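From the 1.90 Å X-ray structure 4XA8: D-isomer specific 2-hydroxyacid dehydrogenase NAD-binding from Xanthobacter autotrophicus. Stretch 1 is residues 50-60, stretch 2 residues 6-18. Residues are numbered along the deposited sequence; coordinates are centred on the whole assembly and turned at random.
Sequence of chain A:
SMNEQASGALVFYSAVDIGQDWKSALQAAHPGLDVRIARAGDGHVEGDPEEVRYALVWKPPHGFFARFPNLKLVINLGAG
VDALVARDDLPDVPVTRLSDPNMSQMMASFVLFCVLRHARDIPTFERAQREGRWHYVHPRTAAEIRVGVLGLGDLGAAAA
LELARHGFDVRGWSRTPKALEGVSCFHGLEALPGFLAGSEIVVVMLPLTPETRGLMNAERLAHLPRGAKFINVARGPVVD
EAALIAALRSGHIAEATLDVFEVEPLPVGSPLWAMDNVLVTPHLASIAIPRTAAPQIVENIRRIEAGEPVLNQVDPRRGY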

# COMPACT_ATOMS: atom_id res chain seq x y z
N GLU A 50 -26.83 -38.40 1.31
CA GLU A 50 -27.28 -38.73 2.66
C GLU A 50 -26.13 -38.79 3.66
O GLU A 50 -26.36 -38.62 4.86
CB GLU A 50 -28.08 -40.05 2.65
CG GLU A 50 -29.39 -39.90 1.91
CD GLU A 50 -30.35 -41.04 2.16
OE1 GLU A 50 -30.28 -42.03 1.40
OE2 GLU A 50 -31.16 -40.94 3.11
N GLU A 51 -24.90 -38.98 3.19
CA GLU A 51 -23.74 -39.09 4.09
C GLU A 51 -23.17 -37.73 4.46
O GLU A 51 -22.30 -37.65 5.32
CB GLU A 51 -22.65 -39.98 3.47
CG GLU A 51 -23.05 -41.45 3.40
CD GLU A 51 -22.02 -42.34 2.72
OE1 GLU A 51 -22.09 -43.58 2.87
OE2 GLU A 51 -21.14 -41.83 2.01
N VAL A 52 -23.67 -36.67 3.82
CA VAL A 52 -23.17 -35.31 4.03
C VAL A 52 -23.83 -34.69 5.24
O VAL A 52 -25.06 -34.58 5.30
CB VAL A 52 -23.46 -34.42 2.81
CG1 VAL A 52 -23.10 -32.98 3.10
CG2 VAL A 52 -22.68 -34.92 1.61
N ARG A 53 -23.02 -34.29 6.20
CA ARG A 53 -23.57 -33.78 7.45
C ARG A 53 -23.11 -32.37 7.80
O ARG A 53 -23.69 -31.71 8.66
CB ARG A 53 -23.23 -34.76 8.57
CG ARG A 53 -23.92 -36.11 8.37
CD ARG A 53 -23.39 -37.13 9.34
NE ARG A 53 -24.01 -37.02 10.65
CZ ARG A 53 -23.73 -37.81 11.69
NH1 ARG A 53 -22.81 -38.76 11.59
NH2 ARG A 53 -24.35 -37.62 12.85
N TYR A 54 -22.10 -31.89 7.09
CA TYR A 54 -21.58 -30.55 7.32
C TYR A 54 -21.43 -29.86 5.97
O TYR A 54 -21.09 -30.52 4.98
CB TYR A 54 -20.25 -30.65 8.08
CG TYR A 54 -20.15 -31.87 8.98
CD1 TYR A 54 -20.85 -31.94 10.19
CD2 TYR A 54 -19.40 -32.98 8.60
CE1 TYR A 54 -20.76 -33.06 11.01
CE2 TYR A 54 -19.32 -34.11 9.40
CZ TYR A 54 -20.01 -34.14 10.59
OH TYR A 54 -19.93 -35.27 11.37
N ALA A 55 -21.74 -28.57 5.92
CA ALA A 55 -21.56 -27.74 4.73
C ALA A 55 -20.75 -26.48 5.04
O ALA A 55 -21.11 -25.70 5.92
CB ALA A 55 -22.93 -27.38 4.15
N LEU A 56 -19.65 -26.31 4.31
CA LEU A 56 -18.81 -25.12 4.37
C LEU A 56 -19.01 -24.37 3.07
O LEU A 56 -18.64 -24.86 2.01
CB LEU A 56 -17.35 -25.53 4.55
CG LEU A 56 -16.28 -24.43 4.50
CD1 LEU A 56 -16.53 -23.49 5.65
CD2 LEU A 56 -14.90 -25.08 4.57
N VAL A 57 -19.63 -23.20 3.13
CA VAL A 57 -20.13 -22.57 1.92
C VAL A 57 -19.98 -21.05 1.86
O VAL A 57 -19.95 -20.35 2.89
CB VAL A 57 -21.65 -22.86 1.72
CG1 VAL A 57 -21.95 -24.34 1.66
CG2 VAL A 57 -22.46 -22.20 2.82
N TRP A 58 -19.92 -20.55 0.62
CA TRP A 58 -20.16 -19.13 0.34
C TRP A 58 -21.20 -18.96 -0.80
O TRP A 58 -21.00 -19.44 -1.92
CB TRP A 58 -18.86 -18.40 0.02
CG TRP A 58 -19.03 -16.93 -0.18
CD1 TRP A 58 -19.20 -16.28 -1.38
CD2 TRP A 58 -19.11 -15.92 0.83
NE1 TRP A 58 -19.31 -14.93 -1.18
CE2 TRP A 58 -19.29 -14.68 0.17
CE3 TRP A 58 -19.06 -15.94 2.23
CZ2 TRP A 58 -19.39 -13.46 0.87
CZ3 TRP A 58 -19.17 -14.73 2.93
CH2 TRP A 58 -19.33 -13.51 2.24
N LYS A 59 -22.31 -18.31 -0.49
CA LYS A 59 -23.41 -18.05 -1.45
C LYS A 59 -23.71 -19.20 -2.43
O LYS A 59 -23.62 -19.02 -3.64
CB LYS A 59 -23.11 -16.77 -2.22
CG LYS A 59 -23.04 -15.58 -1.30
CD LYS A 59 -23.19 -14.28 -2.10
CE LYS A 59 -22.51 -13.12 -1.40
NZ LYS A 59 -21.89 -12.21 -2.41
N PRO A 60 -24.06 -20.40 -1.89
CA PRO A 60 -24.26 -21.57 -2.73
C PRO A 60 -25.49 -21.38 -3.61
O PRO A 60 -26.26 -20.45 -3.36
CB PRO A 60 -24.44 -22.72 -1.72
CG PRO A 60 -24.93 -22.06 -0.48
CD PRO A 60 -24.27 -20.71 -0.46
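Stretch 2 6-18: ASGALVFYSAVDI

How does stretch 2 run along stretch 1? Its strand, residues 9-13, lies parallel to strand 52-57, the axes crossing at -23° and approaching to 4.7 Å. Ala9 N donates to Glu51 O (2.8 Å), Val11 N to Tyr54 O (2.9 Å) and Tyr13 N to Leu56 O (2.9 Å); in return, Leu56 N donates to Val11 O (2.9 Å) and Trp58 N to Tyr13 O (2.8 Å).

What breaks this regular ladder? A beta bulge at Arg53, whose psi of -13° departs from extended values, lets Ala9 O accept from both Arg53 N (2.8 Å) and Tyr54 N (3.2 Å). Ala9 thus pairs with Val52, but Leu10 with Tyr54. The CA-to-CB bond of Arg53 points sideways, yet its chain (chi1 m, chi2 t, chi3 p) brings NH1 back to donate to Ser7 O at 2.7 Å. Its CD packs 3.6 Å from Gly8 CA; an ideal CB on Gly8 would lie 2.3 Å from that CD, a clash.

How do the side chains sort themselves? Leu10 and Phe12 share a face with Tyr54 and Leu56. Leu56, with chi1 t and chi2 p, sets CD2 3.7 Å from Phe12 CD2, at the edge of the phenyl ring. Tyr54 has an off-rotamer chi1 of -29°; its ring edge meets Gly8 O, 3.5 Å from CE2, and its OH lies 3.0 Å from Ala6 O. On the other face, Val11 takes chi1 p, and its CG1 touches Val52 CG1 (3.7 Å) and Ala55 CB (3.8 Å).

What holds the far end? Tyr13, chi1 t, places CD1 3.5 Å from Pro60 CA. Trp58 brings CD1 3.5 Å from Val16 CG2. Ser14 OG accepts from Val16 N (3.0 Å) and donates to Asp17 OD2 (2.5 Å), bracing the turn, while one water bridges Ala15 N and Trp58 O.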

# COMPACT_ATOMS: atom_id res chain seq x y z
N ALA A 6 -15.96 -37.44 10.41
CA ALA A 6 -16.41 -37.76 11.79
C ALA A 6 -17.76 -38.48 11.72
O ALA A 6 -18.78 -37.94 12.15
CB ALA A 6 -16.53 -36.49 12.61
N SER A 7 -17.74 -39.70 11.18
CA SER A 7 -18.97 -40.46 10.93
C SER A 7 -19.91 -39.76 9.92
O SER A 7 -21.12 -39.98 9.95
CB SER A 7 -19.71 -40.73 12.25
N GLY A 8 -19.35 -38.93 9.03
CA GLY A 8 -20.13 -38.15 8.07
C GLY A 8 -19.26 -37.23 7.21
O GLY A 8 -18.14 -36.89 7.61
N ALA A 9 -19.76 -36.82 6.05
CA ALA A 9 -18.95 -36.06 5.08
C ALA A 9 -19.17 -34.55 5.19
O ALA A 9 -20.26 -34.08 5.60
CB ALA A 9 -19.24 -36.52 3.66
N LEU A 10 -18.13 -33.80 4.85
CA LEU A 10 -18.25 -32.37 4.66
C LEU A 10 -18.29 -32.03 3.20
O LEU A 10 -17.47 -32.51 2.42
CB LEU A 10 -17.05 -31.65 5.28
CG LEU A 10 -17.13 -30.12 5.19
CD1 LEU A 10 -16.48 -29.47 6.41
CD2 LEU A 10 -16.49 -29.64 3.88
N VAL A 11 -19.23 -31.16 2.83
CA VAL A 11 -19.32 -30.62 1.47
C VAL A 11 -18.91 -29.14 1.48
O VAL A 11 -19.34 -28.38 2.34
CB VAL A 11 -20.74 -30.76 0.85
CG1 VAL A 11 -21.77 -29.90 1.57
CG2 VAL A 11 -20.73 -30.36 -0.61
N PHE A 12 -18.10 -28.77 0.50
CA PHE A 12 -17.60 -27.42 0.29
C PHE A 12 -18.20 -26.80 -0.96
O PHE A 12 -18.19 -27.42 -2.07
CB PHE A 12 -16.09 -27.50 0.03
CG PHE A 12 -15.43 -26.17 -0.21
CD1 PHE A 12 -15.37 -25.60 -1.46
CD2 PHE A 12 -14.85 -25.48 0.86
CE1 PHE A 12 -14.72 -24.38 -1.67
CE2 PHE A 12 -14.23 -24.25 0.65
CZ PHE A 12 -14.15 -23.73 -0.62
N TYR A 13 -18.69 -25.56 -0.83
CA TYR A 13 -19.07 -24.79 -2.00
C TYR A 13 -18.60 -23.34 -1.89
O TYR A 13 -18.95 -22.60 -0.96
CB TYR A 13 -20.60 -24.80 -2.26
CG TYR A 13 -20.92 -24.07 -3.54
CD1 TYR A 13 -21.06 -22.69 -3.55
CD2 TYR A 13 -21.03 -24.75 -4.75
CE1 TYR A 13 -21.30 -21.99 -4.73
CE2 TYR A 13 -21.29 -24.06 -5.94
CZ TYR A 13 -21.42 -22.68 -5.92
OH TYR A 13 -21.67 -21.96 -7.07
N SER A 14 -17.86 -22.90 -2.90
CA SER A 14 -17.63 -21.45 -3.06
C SER A 14 -17.15 -21.12 -4.48
O SER A 14 -16.31 -21.81 -5.01
CB SER A 14 -16.64 -20.94 -2.04
OG SER A 14 -16.33 -19.56 -2.30
N ALA A 15 -17.70 -20.07 -5.09
CA ALA A 15 -17.17 -19.58 -6.40
C ALA A 15 -15.98 -18.63 -6.22
O ALA A 15 -15.35 -18.24 -7.22
CB ALA A 15 -18.28 -18.88 -7.17
N VAL A 16 -15.67 -18.27 -4.97
CA VAL A 16 -14.64 -17.25 -4.69
C VAL A 16 -13.51 -17.79 -3.79
O VAL A 16 -12.70 -17.03 -3.30
CB VAL A 16 -15.25 -15.92 -4.16
CG1 VAL A 16 -16.21 -15.32 -5.16
CG2 VAL A 16 -16.00 -16.12 -2.85
N ASP A 17 -13.45 -19.10 -3.58
CA ASP A 17 -12.46 -19.75 -2.70
C ASP A 17 -12.04 -21.06 -3.36
O ASP A 17 -12.80 -21.65 -4.10
CB ASP A 17 -13.03 -20.06 -1.31
CG ASP A 17 -13.52 -18.83 -0.55
OD1 ASP A 17 -12.69 -18.25 0.20
OD2 ASP A 17 -14.74 -18.51 -0.62
N ILE A 18 -10.81 -21.48 -3.11
CA ILE A 18 -10.26 -22.67 -3.77
C ILE A 18 -10.54 -23.92 -2.93
O ILE A 18 -9.87 -24.15 -1.89
CB ILE A 18 -8.74 -22.56 -3.97
CG1 ILE A 18 -8.38 -21.31 -4.80
CG2 ILE A 18 -8.23 -23.83 -4.66
CD1 ILE A 18 -6.98 -20.75 -4.52
O HOH W 1 -19.75 -18.55 -4.03